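Local atomic coordinates of lipase (Photobacterium sp. M37, PDB entry 2ORY), a protein that hydrolyses triacylglycerols as a cold-adapted lipase of the alpha/beta-hydrolase fold, probably through a serine nucleophile. Residues 238-250 against 271-285. Residues are numbered along the deposited sequence; the frame is centred on the assembly and turned at random.
Sequences VPYAWNTNSLKKL and IRAMIAETKGKKYKQ
Leu247 lies across the last turns of helix 265-278 and shows how a one-turn helix can be seated on a longer one largely through a branched side chain. Its CB meets CG1 of Ile275 at 3.7 Å, its CD2 reaches CE of Met274 at 3.6 Å, and its CD1 touches Thr278 OG1, a hydroxyl already committed to Met274 O. Met274 bends at its last torsion (chi3 76°), which brings the same methyl within 3.8 Å of Trp242 NE1. Farther along, Leu250 CD1 and Ile271 CD1 are tightly packed at 3.4 Å, while the extended chain of Lys248 crosses Ile275.

Aromatic contacts involve Trp242 and Tyr283: Trp242, which follows a cis peptide bond, makes an off-centre CH-pi contact from its CB with the Tyr283 ring, 4.2 Å from the centroid. The Tyr283 hydroxyl is hydrogen-bonded to Val107 O.

In this class 3 lipase, 238-250 follows Asp236 of a probable Ser174-His312-Asp236 triad, and Pro239 touches that group.

Hydrogen bonds join the loop that follows helix 265-278 to segment 238-250. Gln285 NE2 donates to a lone pair of Pro239 O (3.1 Å), the oxygen lying in the amide plane of Gln285. Asn243 is the N-cap of helix 244-247: OD1 accepts from Ser246 N, while ND2 donates a hydrogen bond to Tyr283 O (3.1 Å), which sits 24° out of the Asn243 amide plane. A water bridges that carbonyl to Thr244 N.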
ATOM      1  N   VAL A 238       8.476  -7.239   4.622  1.00 18.89           N
ATOM      2  CA  VAL A 238       7.144  -6.711   4.953  1.00 19.59           C
ATOM      3  C   VAL A 238       5.951  -7.630   4.710  1.00 21.41           C
ATOM      4  O   VAL A 238       5.128  -7.834   5.604  1.00 24.98           O
ATOM      5  CB  VAL A 238       6.928  -5.386   4.250  1.00 20.04           C
ATOM      6  CG1 VAL A 238       5.493  -4.885   4.454  1.00 20.35           C
ATOM      7  CG2 VAL A 238       7.931  -4.401   4.801  1.00 19.94           C
ATOM      8  N   PRO A 239       5.829  -8.191   3.496  1.00 22.84           N
ATOM      9  CA  PRO A 239       4.709  -9.089   3.217  1.00 22.15           C
ATOM     10  C   PRO A 239       4.738 -10.322   4.106  1.00 20.48           C
ATOM     11  O   PRO A 239       3.759 -11.063   4.145  1.00 21.61           O
ATOM     12  CB  PRO A 239       4.926  -9.470   1.757  1.00 15.10           C
ATOM     13  CG  PRO A 239       5.540  -8.266   1.200  1.00 17.28           C
ATOM     14  CD  PRO A 239       6.559  -7.901   2.253  1.00 17.78           C
ATOM     15  N   TYR A 240       5.856 -10.559   4.796  1.00 18.98           N
ATOM     16  CA  TYR A 240       5.968 -11.743   5.663  1.00 22.92           C
ATOM     17  C   TYR A 240       5.255 -11.648   7.009  1.00 22.27           C
ATOM     18  O   TYR A 240       5.292 -12.592   7.798  1.00 21.58           O
ATOM     19  CB  TYR A 240       7.436 -12.109   5.926  1.00 28.56           C
ATOM     20  CG  TYR A 240       8.140 -12.803   4.775  1.00 28.90           C
ATOM     21  CD1 TYR A 240       8.518 -12.092   3.633  1.00 31.59           C
ATOM     22  CD2 TYR A 240       8.460 -14.163   4.840  1.00 34.55           C
ATOM     23  CE1 TYR A 240       9.196 -12.705   2.590  1.00 30.09           C
ATOM     24  CE2 TYR A 240       9.149 -14.799   3.785  1.00 32.75           C
ATOM     25  CZ  TYR A 240       9.512 -14.057   2.668  1.00 35.77           C
ATOM     26  OH  TYR A 240      10.190 -14.644   1.620  1.00 39.00           O
ATOM     27  N   ALA A 241       4.642 -10.502   7.284  1.00 21.32           N
ATOM     28  CA  ALA A 241       3.889 -10.297   8.520  1.00 22.21           C
ATOM     29  C   ALA A 241       2.422 -10.226   8.101  1.00 24.86           C
ATOM     30  O   ALA A 241       2.115  -9.680   7.030  1.00 24.94           O
ATOM     31  CB  ALA A 241       4.304  -8.992   9.176  1.00 18.74           C
ATOM     32  N   TRP A 242       1.506 -10.744   8.913  1.00 24.51           N
ATOM     33  CA  TRP A 242       1.794 -11.371  10.189  1.00 28.76           C
ATOM     34  C   TRP A 242       1.413 -12.859  10.227  1.00 26.23           C
ATOM     35  O   TRP A 242       1.119 -13.399  11.287  1.00 28.12           O
ATOM     36  CB  TRP A 242       1.035 -10.631  11.297  1.00 32.61           C
ATOM     37  CG  TRP A 242       1.667  -9.347  11.731  1.00 33.78           C
ATOM     38  CD1 TRP A 242       2.524  -9.166  12.784  1.00 31.39           C
ATOM     39  CD2 TRP A 242       1.477  -8.058  11.142  1.00 34.51           C
ATOM     40  NE1 TRP A 242       2.872  -7.846  12.889  1.00 35.57           N
ATOM     41  CE2 TRP A 242       2.245  -7.140  11.893  1.00 37.89           C
ATOM     42  CE3 TRP A 242       0.730  -7.586  10.058  1.00 35.24           C
ATOM     43  CZ2 TRP A 242       2.288  -5.775  11.591  1.00 39.57           C
ATOM     44  CZ3 TRP A 242       0.768  -6.222   9.756  1.00 42.68           C
ATOM     45  CH2 TRP A 242       1.541  -5.336  10.521  1.00 43.42           C
ATOM     46  N   ASN A 243       1.381 -13.524   9.084  1.00 27.87           N
ATOM     47  CA  ASN A 243       1.059 -14.947   9.098  1.00 27.08           C
ATOM     48  C   ASN A 243       2.162 -15.603   9.938  1.00 26.28           C
ATOM     49  O   ASN A 243       3.341 -15.319   9.735  1.00 25.36           O
ATOM     50  CB  ASN A 243       1.034 -15.478   7.665  1.00 31.21           C
ATOM     51  CG  ASN A 243       1.052 -16.997   7.594  1.00 29.30           C
ATOM     52  OD1 ASN A 243       2.100 -17.621   7.714  1.00 23.53           O
ATOM     53  ND2 ASN A 243      -0.111 -17.589   7.403  1.00 21.07           N
ATOM     54  N   THR A 244       1.793 -16.460  10.890  1.00 28.24           N
ATOM     55  CA  THR A 244       2.800 -17.074  11.757  1.00 31.88           C
ATOM     56  C   THR A 244       3.918 -17.821  11.023  1.00 32.58           C
ATOM     57  O   THR A 244       5.092 -17.629  11.329  1.00 33.76           O
ATOM     58  CB  THR A 244       2.168 -18.023  12.822  1.00 30.60           C
ATOM     59  OG1 THR A 244       1.757 -19.242  12.198  1.00 51.22           O
ATOM     60  CG2 THR A 244       0.953 -17.370  13.482  1.00 24.45           C
ATOM     61  N   ASN A 245       3.571 -18.656  10.051  1.00 36.03           N
ATOM     62  CA  ASN A 245       4.590 -19.397   9.302  1.00 35.72           C
ATOM     63  C   ASN A 245       5.571 -18.462   8.614  1.00 34.24           C
ATOM     64  O   ASN A 245       6.780 -18.695   8.625  1.00 32.06           O
ATOM     65  CB  ASN A 245       3.926 -20.293   8.261  1.00 40.05           C
ATOM     66  CG  ASN A 245       3.205 -21.448   8.889  1.00 48.77           C
ATOM     67  OD1 ASN A 245       3.822 -22.277   9.567  1.00 55.48           O
ATOM     68  ND2 ASN A 245       1.894 -21.516   8.683  1.00 50.08           N
ATOM     69  N   SER A 246       5.031 -17.417   7.995  1.00 31.97           N
ATOM     70  CA  SER A 246       5.830 -16.415   7.307  1.00 27.45           C
ATOM     71  C   SER A 246       6.772 -15.696   8.265  1.00 28.21           C
ATOM     72  O   SER A 246       7.932 -15.448   7.944  1.00 28.45           O
ATOM     73  CB  SER A 246       4.918 -15.383   6.650  1.00 27.97           C
ATOM     74  OG  SER A 246       4.342 -15.900   5.472  1.00 39.87           O
ATOM     75  N   LEU A 247       6.268 -15.348   9.441  1.00 28.27           N
ATOM     76  CA  LEU A 247       7.089 -14.634  10.405  1.00 28.97           C
ATOM     77  C   LEU A 247       8.337 -15.438  10.773  1.00 28.89           C
ATOM     78  O   LEU A 247       9.433 -14.886  10.925  1.00 27.61           O
ATOM     79  CB  LEU A 247       6.250 -14.298  11.647  1.00 26.30           C
ATOM     80  CG  LEU A 247       5.219 -13.155  11.520  1.00 28.01           C
ATOM     81  CD1 LEU A 247       4.364 -13.098  12.786  1.00 24.24           C
ATOM     82  CD2 LEU A 247       5.928 -11.814  11.311  1.00 19.62           C
ATOM     83  N   LYS A 248       8.175 -16.751  10.887  1.00 31.23           N
ATOM     84  CA  LYS A 248       9.294 -17.621  11.241  1.00 32.71           C
ATOM     85  C   LYS A 248      10.368 -17.751  10.161  1.00 33.06           C
ATOM     86  O   LYS A 248      11.331 -18.494  10.324  1.00 33.69           O
ATOM     87  CB  LYS A 248       8.762 -18.995  11.641  1.00 33.02           C
ATOM     88  CG  LYS A 248       8.058 -18.975  12.993  1.00 34.89           C
ATOM     89  CD  LYS A 248       7.318 -20.268  13.288  1.00 33.48           C
ATOM     90  CE  LYS A 248       6.536 -20.159  14.591  1.00 38.21           C
ATOM     91  NZ  LYS A 248       5.625 -21.320  14.780  1.00 39.98           N
ATOM     92  N   LYS A 249      10.208 -17.011   9.069  1.00 34.36           N
ATOM     93  CA  LYS A 249      11.179 -17.040   7.978  1.00 32.26           C
ATOM     94  C   LYS A 249      12.004 -15.766   7.940  1.00 31.21           C
ATOM     95  O   LYS A 249      12.955 -15.669   7.162  1.00 27.54           O
ATOM     96  CB  LYS A 249      10.477 -17.192   6.629  1.00 29.70           C
ATOM     97  CG  LYS A 249       9.831 -18.533   6.395  1.00 38.34           C
ATOM     98  CD  LYS A 249       9.185 -18.579   5.020  1.00 41.41           C
ATOM     99  CE  LYS A 249       8.377 -19.857   4.836  1.00 47.63           C
ATOM    100  NZ  LYS A 249       7.520 -19.791   3.613  1.00 49.33           N
ATOM    101  N   LEU A 250      11.630 -14.788   8.764  1.00 30.58           N
ATOM    102  CA  LEU A 250      12.332 -13.503   8.796  1.00 31.09           C
ATOM    103  C   LEU A 250      13.770 -13.564   9.273  1.00 28.33           C
ATOM    104  O   LEU A 250      14.624 -12.881   8.725  1.00 33.69           O
ATOM    105  CB  LEU A 250      11.558 -12.489   9.648  1.00 29.50           C
ATOM    106  CG  LEU A 250      10.212 -12.073   9.039  1.00 31.65           C
ATOM    107  CD1 LEU A 250       9.433 -11.228  10.013  1.00 32.20           C
ATOM    108  CD2 LEU A 250      10.459 -11.315   7.766  1.00 30.66           C
ATOM    109  N   ILE A 271      10.959  -9.945  16.494  1.00 22.11           N
ATOM    110  CA  ILE A 271      10.354 -10.994  15.681  1.00 24.90           C
ATOM    111  C   ILE A 271       9.628 -12.000  16.578  1.00 22.78           C
ATOM    112  O   ILE A 271       8.472 -12.340  16.323  1.00 24.85           O
ATOM    113  CB  ILE A 271      11.409 -11.759  14.860  1.00 27.73           C
ATOM    114  CG1 ILE A 271      12.076 -10.827  13.859  1.00 24.22           C
ATOM    115  CG2 ILE A 271      10.756 -12.921  14.136  1.00 24.35           C
ATOM    116  CD1 ILE A 271      11.148 -10.384  12.789  1.00 39.50           C
ATOM    117  N   ARG A 272      10.307 -12.488  17.613  1.00 22.32           N
ATOM    118  CA  ARG A 272       9.685 -13.445  18.538  1.00 21.71           C
ATOM    119  C   ARG A 272       8.468 -12.835  19.213  1.00 22.14           C
ATOM    120  O   ARG A 272       7.464 -13.512  19.399  1.00 25.54           O
ATOM    121  CB  ARG A 272      10.668 -13.930  19.614  1.00 25.37           C
ATOM    122  CG  ARG A 272      11.793 -14.814  19.079  1.00 31.47           C
ATOM    123  CD  ARG A 272      12.452 -15.601  20.199  1.00 33.22           C
ATOM    124  NE  ARG A 272      12.951 -14.743  21.278  1.00 36.91           N
ATOM    125  CZ  ARG A 272      14.043 -13.987  21.189  1.00 37.91           C
ATOM    126  NH1 ARG A 272      14.754 -13.976  20.072  1.00 38.55           N
ATOM    127  NH2 ARG A 272      14.439 -13.257  22.220  1.00 37.46           N
ATOM    128  N   ALA A 273       8.548 -11.566  19.595  1.00 22.89           N
ATOM    129  CA  ALA A 273       7.384 -10.927  20.203  1.00 23.97           C
ATOM    130  C   ALA A 273       6.208 -10.885  19.198  1.00 22.14           C
ATOM    131  O   ALA A 273       5.069 -11.178  19.563  1.00 29.80           O
ATOM    132  CB  ALA A 273       7.742  -9.530  20.672  1.00 25.79           C
ATOM    133  N   MET A 274       6.483 -10.534  17.940  1.00 24.42           N
ATOM    134  CA  MET A 274       5.448 -10.496  16.894  1.00 25.11           C
ATOM    135  C   MET A 274       4.779 -11.870  16.746  1.00 28.58           C
ATOM    136  O   MET A 274       3.550 -11.965  16.611  1.00 25.26           O
ATOM    137  CB  MET A 274       6.050 -10.127  15.530  1.00 25.23           C
ATOM    138  CG  MET A 274       6.511  -8.686  15.372  1.00 24.49           C
ATOM    139  SD  MET A 274       7.680  -8.476  14.001  1.00 34.08           S
ATOM    140  CE  MET A 274       6.552  -8.557  12.585  1.00 24.63           C
ATOM    141  N   ILE A 275       5.591 -12.932  16.751  1.00 25.26           N
ATOM    142  CA  ILE A 275       5.052 -14.288  16.603  1.00 25.60           C
ATOM    143  C   ILE A 275       4.163 -14.566  17.804  1.00 26.97           C
ATOM    144  O   ILE A 275       3.008 -14.967  17.658  1.00 29.14           O
ATOM    145  CB  ILE A 275       6.196 -15.333  16.501  1.00 30.37           C
ATOM    146  CG1 ILE A 275       6.950 -15.147  15.183  1.00 26.11           C
ATOM    147  CG2 ILE A 275       5.646 -16.764  16.608  1.00 31.49           C
ATOM    148  CD1 ILE A 275       8.203 -16.024  15.068  1.00 23.95           C
ATOM    149  N   ALA A 276       4.698 -14.320  18.995  1.00 28.33           N
ATOM    150  CA  ALA A 276       3.935 -14.510  20.221  1.00 30.52           C
ATOM    151  C   ALA A 276       2.599 -13.735  20.245  1.00 30.62           C
ATOM    152  O   ALA A 276       1.557 -14.288  20.608  1.00 29.48           O
ATOM    153  CB  ALA A 276       4.783 -14.096  21.413  1.00 30.01           C
ATOM    154  N   GLU A 277       2.616 -12.462  19.862  1.00 25.62           N
ATOM    155  CA  GLU A 277       1.383 -11.678  19.909  1.00 28.29           C
ATOM    156  C   GLU A 277       0.348 -11.938  18.812  1.00 29.15           C
ATOM    157  O   GLU A 277      -0.810 -11.564  18.975  1.00 31.43           O
ATOM    158  CB  GLU A 277       1.703 -10.178  19.978  1.00 36.02           C
ATOM    159  CG  GLU A 277       2.587  -9.771  21.185  1.00 45.60           C
ATOM    160  CD  GLU A 277       1.923  -9.969  22.563  1.00 54.96           C
ATOM    161  OE1 GLU A 277       0.736  -9.593  22.734  1.00 55.41           O
ATOM    162  OE2 GLU A 277       2.602 -10.482  23.490  1.00 49.95           O
ATOM    163  N   THR A 278       0.736 -12.578  17.709  1.00 30.48           N
ATOM    164  CA  THR A 278      -0.218 -12.868  16.641  1.00 29.10           C
ATOM    165  C   THR A 278      -0.507 -14.369  16.519  1.00 34.26           C
ATOM    166  O   THR A 278      -1.182 -14.825  15.597  1.00 29.12           O
ATOM    167  CB  THR A 278       0.278 -12.329  15.304  1.00 31.07           C
ATOM    168  OG1 THR A 278       1.586 -12.847  15.028  1.00 26.01           O
ATOM    169  CG2 THR A 278       0.339 -10.808  15.355  1.00 28.68           C
ATOM    170  N   LYS A 279       0.010 -15.135  17.468  1.00 33.70           N
ATOM    171  CA  LYS A 279      -0.213 -16.571  17.512  1.00 34.87           C
ATOM    172  C   LYS A 279      -1.706 -16.858  17.697  1.00 34.00           C
ATOM    173  O   LYS A 279      -2.337 -16.351  18.623  1.00 31.17           O
ATOM    174  CB  LYS A 279       0.566 -17.172  18.684  1.00 43.06           C
ATOM    175  CG  LYS A 279       0.478 -18.685  18.806  1.00 50.24           C
ATOM    176  CD  LYS A 279       1.523 -19.224  19.800  1.00 57.02           C
ATOM    177  CE  LYS A 279       1.538 -20.757  19.820  1.00 59.22           C
ATOM    178  NZ  LYS A 279       2.606 -21.317  20.706  1.00 59.29           N
ATOM    179  N   GLY A 280      -2.264 -17.682  16.818  1.00 34.88           N
ATOM    180  CA  GLY A 280      -3.672 -18.018  16.916  1.00 35.71           C
ATOM    181  C   GLY A 280      -4.587 -17.039  16.209  1.00 37.82           C
ATOM    182  O   GLY A 280      -5.791 -17.265  16.150  1.00 39.34           O
ATOM    183  N   LYS A 281      -4.030 -15.956  15.677  1.00 35.44           N
ATOM    184  CA  LYS A 281      -4.832 -14.949  14.977  1.00 37.58           C
ATOM    185  C   LYS A 281      -5.193 -15.376  13.553  1.00 34.38           C
ATOM    186  O   LYS A 281      -6.099 -14.814  12.939  1.00 32.87           O
ATOM    187  CB  LYS A 281      -4.075 -13.622  14.913  1.00 40.43           C
ATOM    188  CG  LYS A 281      -4.476 -12.601  15.951  1.00 40.90           C
ATOM    189  CD  LYS A 281      -4.132 -13.054  17.335  1.00 41.42           C
ATOM    190  CE  LYS A 281      -4.379 -11.930  18.311  1.00 40.35           C
ATOM    191  NZ  LYS A 281      -4.052 -12.348  19.692  1.00 47.54           N
ATOM    192  N   LYS A 282      -4.457 -16.354  13.039  1.00 34.34           N
ATOM    193  CA  LYS A 282      -4.662 -16.887  11.702  1.00 33.67           C
ATOM    194  C   LYS A 282      -4.542 -15.828  10.601  1.00 35.53           C
ATOM    195  O   LYS A 282      -5.316 -15.816   9.636  1.00 28.11           O
ATOM    196  CB  LYS A 282      -6.019 -17.582  11.625  1.00 43.47           C
ATOM    197  CG  LYS A 282      -6.160 -18.747  12.590  1.00 42.82           C
ATOM    198  CD  LYS A 282      -7.428 -19.549  12.311  1.00 50.75           C
ATOM    199  CE  LYS A 282      -8.705 -18.717  12.456  1.00 51.76           C
ATOM    200  NZ  LYS A 282      -9.934 -19.537  12.167  1.00 52.37           N
ATOM    201  N   TYR A 283      -3.551 -14.946  10.762  1.00 34.41           N
ATOM    202  CA  TYR A 283      -3.281 -13.884   9.803  1.00 27.97           C
ATOM    203  C   TYR A 283      -2.854 -14.540   8.500  1.00 24.98           C
ATOM    204  O   TYR A 283      -2.045 -15.469   8.509  1.00 29.25           O
ATOM    205  CB  TYR A 283      -2.165 -12.960  10.328  1.00 26.37           C
ATOM    206  CG  TYR A 283      -2.665 -11.797  11.164  1.00 27.73           C
ATOM    207  CD1 TYR A 283      -2.454 -11.757  12.541  1.00 26.34           C
ATOM    208  CD2 TYR A 283      -3.374 -10.744  10.577  1.00 27.43           C
ATOM    209  CE1 TYR A 283      -2.937 -10.701  13.309  1.00 29.97           C
ATOM    210  CE2 TYR A 283      -3.863  -9.681  11.338  1.00 28.26           C
ATOM    211  CZ  TYR A 283      -3.640  -9.668  12.697  1.00 29.11           C
ATOM    212  OH  TYR A 283      -4.105  -8.619  13.439  1.00 27.44           O
ATOM    213  N   LYS A 284      -3.386 -14.064   7.383  1.00 23.94           N
ATOM    214  CA  LYS A 284      -3.053 -14.657   6.088  1.00 24.67           C
ATOM    215  C   LYS A 284      -3.105 -13.662   4.936  1.00 28.71           C
ATOM    216  O   LYS A 284      -3.952 -12.771   4.891  1.00 25.53           O
ATOM    217  CB  LYS A 284      -3.994 -15.821   5.766  1.00 25.49           C
ATOM    218  CG  LYS A 284      -3.566 -16.579   4.512  1.00 36.84           C
ATOM    219  CD  LYS A 284      -4.362 -17.837   4.256  1.00 32.98           C
ATOM    220  CE  LYS A 284      -5.630 -17.553   3.476  1.00 40.66           C
ATOM    221  NZ  LYS A 284      -6.272 -18.816   2.955  1.00 39.05           N
ATOM    222  N   GLN A 285      -2.196 -13.851   3.993  1.00 26.71           N
ATOM    223  CA  GLN A 285      -2.065 -12.992   2.831  1.00 26.59           C
ATOM    224  C   GLN A 285      -3.250 -13.212   1.896  1.00 29.78           C
ATOM    225  O   GLN A 285      -3.789 -14.315   1.834  1.00 26.77           O
ATOM    226  CB  GLN A 285      -0.767 -13.381   2.129  1.00 23.48           C
ATOM    227  CG  GLN A 285       0.141 -12.294   1.564  1.00 34.67           C
ATOM    228  CD  GLN A 285      -0.018 -10.903   2.158  1.00 29.15           C
ATOM    229  OE1 GLN A 285      -1.032 -10.248   1.947  1.00 23.13           O
ATOM    230  NE2 GLN A 285       1.007 -10.438   2.880  1.00 21.49           N
TER
HETATM  231  O   HOH W   1      -1.297 -16.994  10.948  1.00 22.99           O